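Side-chain contacts in molybdopterin-guanine dinucleotide biosynthesis adapter protein (Escherichia coli, PDB 1NP6), which binds GTP, hydrolyses it weakly, and may act as an adapter in the biosynthesis and use of the molybdopterin guanine dinucleotide form of the molybdenum cofactor: residues E107-K110 with H111-I114; F164-E167 with W168-Q172. All coordinates share one frame; numbering follows the deposited sequence.

Both contacts are local, each made within one continuous piece of chain. Contact 1 is a turn in the loop between strands 103-107 and 116-120, which flank strand 8-12 in the parallel sheet. It lies beside the Walker A region: the side chain of Glu107 is about 3 Å from that of Thr20, an inferred GTP-binding residue, and about 5 Å from a bound sulfate ion. Contact 2 lies near the end of helix 158-170. There the side chain of Met169 is about 4 Å from that of Asp102, predicted to bind GTP. The centres of contacts 1 and 2 are about 20 Å apart. The nearest atoms of contacts 1 and 2 are about 7 Å apart, without touching. Strand 103-107 links them: contact 1 begins at Glu107, and contact 2 packs on Leu103.

Contact 1 of 2, residues E107-K110 with H111-I114; sequences EGFK and HEEI
Glu112 turns its side chain back onto Phe109 and Gly108, three and four residues earlier in the same loop. A chi1 of -10° brings CG close to eclipsing the backbone N, and the chain is extended beyond it. From CB the side chain reaches CG, which sits 3.3 Å from the carbonyl O of Phe109. CD follows at 3.4 Å from that same oxygen. At the tip the two carboxylate oxygens divide the work. OE2 accepts a weak, bent hydrogen bond from Phe109 N, 3.5 Å away with an N-H...O angle of 142°. It also lies 3.5 Å from Phe109 CB and comes to the edge of the phenyl ring, near its plane. The ring and carboxylate planes are 34° apart. OE1 uses a water instead. The water donates to Glu112 OE1 at 2.6 Å and accepts from Gly108 N at 3.0 Å. One carboxylate therefore serves two successive backbone amides, one directly and one through water. An alanine in place of Glu112 would probably leave the Phe109 amide and the bridging water without their carboxylate partner, and the turn less firmly held. The Phe109 ring meets His42 and also packs on Ala70 of the second subunit. Glu107, where strand 103-107 ends, touches Lys19 and Thr20, inferred to bind GTP, at the start of helix 19-32. The Glu112 side chain is buried against Ala10 and Ala12. The weak amide bond, the water bridge and the slightly positive ring edge probably offset part of the cost of burying this acid beside the Phe109 carbonyl.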
# COMPACT_ATOMS: atom_id res chain seq x y z
N GLU B 107 9.89 -8.90 -10.05
CA GLU B 107 9.76 -10.37 -10.12
C GLU B 107 8.32 -10.92 -10.28
O GLU B 107 7.37 -10.41 -9.70
CB GLU B 107 10.38 -10.96 -8.84
CG GLU B 107 9.96 -12.37 -8.54
CD GLU B 107 10.11 -12.71 -7.08
OE1 GLU B 107 9.61 -11.93 -6.24
OE2 GLU B 107 10.74 -13.74 -6.78
N GLY B 108 8.17 -11.99 -11.08
CA GLY B 108 6.93 -12.76 -11.14
C GLY B 108 5.92 -12.36 -12.21
O GLY B 108 4.87 -13.01 -12.36
N PHE B 109 6.22 -11.31 -12.96
CA PHE B 109 5.35 -10.82 -14.04
C PHE B 109 5.59 -11.57 -15.36
O PHE B 109 6.74 -11.87 -15.72
CB PHE B 109 5.53 -9.31 -14.25
CG PHE B 109 5.00 -8.47 -13.10
CD1 PHE B 109 5.81 -8.18 -11.99
CD2 PHE B 109 3.71 -7.94 -13.13
CE1 PHE B 109 5.33 -7.42 -10.92
CE2 PHE B 109 3.22 -7.17 -12.07
CZ PHE B 109 4.03 -6.91 -10.97
N LYS B 110 4.51 -11.86 -16.07
CA LYS B 110 4.56 -12.50 -17.39
C LYS B 110 5.35 -11.66 -18.39
O LYS B 110 6.17 -12.19 -19.16
CB LYS B 110 3.15 -12.74 -17.93
CG LYS B 110 2.85 -14.18 -18.34
CD LYS B 110 1.41 -14.32 -18.84
CE LYS B 110 0.46 -14.71 -17.71
NZ LYS B 110 -0.06 -13.51 -17.00
N HIS B 111 5.11 -10.35 -18.38
CA HIS B 111 5.81 -9.43 -19.27
C HIS B 111 6.55 -8.35 -18.48
O HIS B 111 5.93 -7.57 -17.75
CB HIS B 111 4.84 -8.82 -20.27
CG HIS B 111 4.19 -9.82 -21.17
ND1 HIS B 111 4.57 -10.02 -22.47
CD2 HIS B 111 3.17 -10.69 -20.94
CE1 HIS B 111 3.83 -10.96 -23.02
NE2 HIS B 111 2.97 -11.39 -22.11
N GLU B 112 7.88 -8.34 -18.62
CA GLU B 112 8.77 -7.39 -17.94
C GLU B 112 9.81 -6.81 -18.89
O GLU B 112 10.84 -7.44 -19.16
CB GLU B 112 9.46 -8.04 -16.72
CG GLU B 112 8.91 -9.40 -16.35
CD GLU B 112 9.49 -9.96 -15.07
OE1 GLU B 112 10.41 -10.80 -15.15
OE2 GLU B 112 9.01 -9.56 -13.99
N GLU B 113 9.57 -5.59 -19.36
CA GLU B 113 10.36 -5.00 -20.44
C GLU B 113 11.38 -3.97 -19.96
O GLU B 113 11.30 -2.78 -20.31
CB GLU B 113 9.43 -4.44 -21.51
CG GLU B 113 8.71 -5.51 -22.33
CD GLU B 113 7.36 -5.92 -21.75
OE1 GLU B 113 7.14 -5.80 -20.52
OE2 GLU B 113 6.49 -6.39 -22.53
N ILE B 114 12.36 -4.44 -19.17
CA ILE B 114 13.43 -3.61 -18.59
C ILE B 114 14.72 -4.44 -18.39
O ILE B 114 14.70 -5.64 -18.59
CB ILE B 114 12.97 -3.00 -17.24
CG1 ILE B 114 11.76 -3.76 -16.67
CG2 ILE B 114 12.64 -1.51 -17.41
CD1 ILE B 114 12.03 -4.48 -15.36
O HOH W 1 10.29 -12.50 -13.17

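Contact 2 of 2, residues F164-E167 with W168-Q172; sequences FVVE and WMQKQ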
# COMPACT_ATOMS: atom_id res chain seq x y z
N PHE B 164 28.06 -7.26 -8.91
CA PHE B 164 27.71 -7.03 -10.32
C PHE B 164 26.55 -6.03 -10.44
O PHE B 164 26.51 -5.20 -11.38
CB PHE B 164 27.38 -8.36 -11.02
CG PHE B 164 26.90 -8.20 -12.44
CD1 PHE B 164 27.80 -8.21 -13.50
CD2 PHE B 164 25.54 -8.04 -12.71
CE1 PHE B 164 27.36 -8.04 -14.81
CE2 PHE B 164 25.09 -7.87 -14.02
CZ PHE B 164 26.01 -7.88 -15.07
N VAL B 165 25.60 -6.13 -9.51
CA VAL B 165 24.47 -5.19 -9.46
C VAL B 165 24.95 -3.78 -9.11
O VAL B 165 24.61 -2.83 -9.79
CB VAL B 165 23.32 -5.69 -8.54
CG1 VAL B 165 22.21 -4.62 -8.39
CG2 VAL B 165 22.73 -7.02 -9.02
N VAL B 166 25.77 -3.61 -8.07
CA VAL B 166 26.36 -2.27 -7.83
C VAL B 166 27.04 -1.63 -9.07
O VAL B 166 26.82 -0.45 -9.39
CB VAL B 166 27.35 -2.28 -6.64
CG1 VAL B 166 27.99 -0.89 -6.46
CG2 VAL B 166 26.64 -2.69 -5.38
N GLU B 167 27.85 -2.42 -9.77
CA GLU B 167 28.60 -1.96 -10.92
C GLU B 167 27.70 -1.54 -12.09
O GLU B 167 28.00 -0.58 -12.78
CB GLU B 167 29.61 -3.02 -11.36
CG GLU B 167 30.90 -2.94 -10.57
CD GLU B 167 31.44 -4.30 -10.17
OE1 GLU B 167 31.58 -5.16 -11.07
OE2 GLU B 167 31.72 -4.50 -8.97
N TRP B 168 26.61 -2.29 -12.29
CA TRP B 168 25.56 -1.95 -13.23
C TRP B 168 24.85 -0.65 -12.83
O TRP B 168 24.57 0.21 -13.68
CB TRP B 168 24.56 -3.11 -13.38
CG TRP B 168 23.35 -2.73 -14.20
CD1 TRP B 168 23.25 -2.69 -15.58
CD2 TRP B 168 22.06 -2.35 -13.70
NE1 TRP B 168 21.98 -2.30 -15.95
CE2 TRP B 168 21.24 -2.08 -14.82
CE3 TRP B 168 21.52 -2.19 -12.41
CZ2 TRP B 168 19.91 -1.67 -14.69
CZ3 TRP B 168 20.20 -1.78 -12.28
CH2 TRP B 168 19.40 -1.53 -13.42
N MET B 169 24.58 -0.49 -11.52
CA MET B 169 23.92 0.71 -11.01
C MET B 169 24.74 1.99 -11.27
O MET B 169 24.17 3.05 -11.59
CB MET B 169 23.62 0.59 -9.50
CG MET B 169 22.40 -0.28 -9.16
SD MET B 169 22.33 -0.64 -7.33
CE MET B 169 21.65 0.87 -6.79
N GLN B 170 26.06 1.89 -11.16
CA GLN B 170 26.97 3.01 -11.41
C GLN B 170 26.86 3.54 -12.84
O GLN B 170 27.05 4.73 -13.08
CB GLN B 170 28.41 2.61 -11.13
CG GLN B 170 28.71 2.32 -9.67
CD GLN B 170 30.06 1.66 -9.50
OE1 GLN B 170 30.50 0.92 -10.38
NE2 GLN B 170 30.72 1.91 -8.37
N LYS B 171 26.54 2.64 -13.78
CA LYS B 171 26.42 2.99 -15.20
C LYS B 171 25.08 3.64 -15.51
O LYS B 171 24.90 4.17 -16.61
CB LYS B 171 26.62 1.75 -16.09
CG LYS B 171 28.06 1.22 -16.09
CD LYS B 171 28.21 -0.07 -16.89
CE LYS B 171 28.87 -1.17 -16.06
NZ LYS B 171 29.98 -1.87 -16.77
N GLN B 172 24.15 3.60 -14.57
CA GLN B 172 22.82 4.18 -14.78
C GLN B 172 22.79 5.68 -14.45
O GLN B 172 22.16 6.46 -15.17
CB GLN B 172 21.74 3.44 -13.97
CG GLN B 172 21.65 1.92 -14.20
CD GLN B 172 21.78 1.50 -15.66
OE1 GLN B 172 22.80 0.93 -16.06
NE2 GLN B 172 20.75 1.78 -16.45
O HOH W 2 30.42 0.27 -13.57
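Helix 158-170 forms this contact over its last turns, where side chains pack against backbone carbonyls one turn earlier. Three i to i+4 hydrogen bonds carry the frame. Met169 N reaches Val165 O at 2.9 Å. Trp168 N binds Phe164 O at 3.1 Å, and Gln170 N binds Val166 O at 3.0 Å. Met169 carries the apolar link. Its CG lies 3.4 Å from Val165 O, and its SD meets Val165 CG1 at 4.1 Å as the two side chains cross at a slant. With chi1 of Trp168 at 172°, CG swings away from its own backbone N, and the CE3 edge of the indole comes beside Val165 O, near the ring plane. On the exposed side Glu167 and Gln170 run side by side in the same direction, with carboxylate and amide planes 43° apart. Gln170 OE1 approaches Glu167 CA at 3.5 Å. A water donates to Glu167 O at 2.7 Å and, at a longer distance, to Gln170 OE1. Lys171 lays its chain along the same carbonyl, with CE 3.4 Å from Glu167 O. The inner side of the helix faces the parallel sheet. Val165, Trp168 and Met169 pack on Leu103 of strand 103-107, Phe164 and Trp168 touch Ile138 of strand 137-142, and Phe164 extends to Ala151 and Leu153 of strand 151-154.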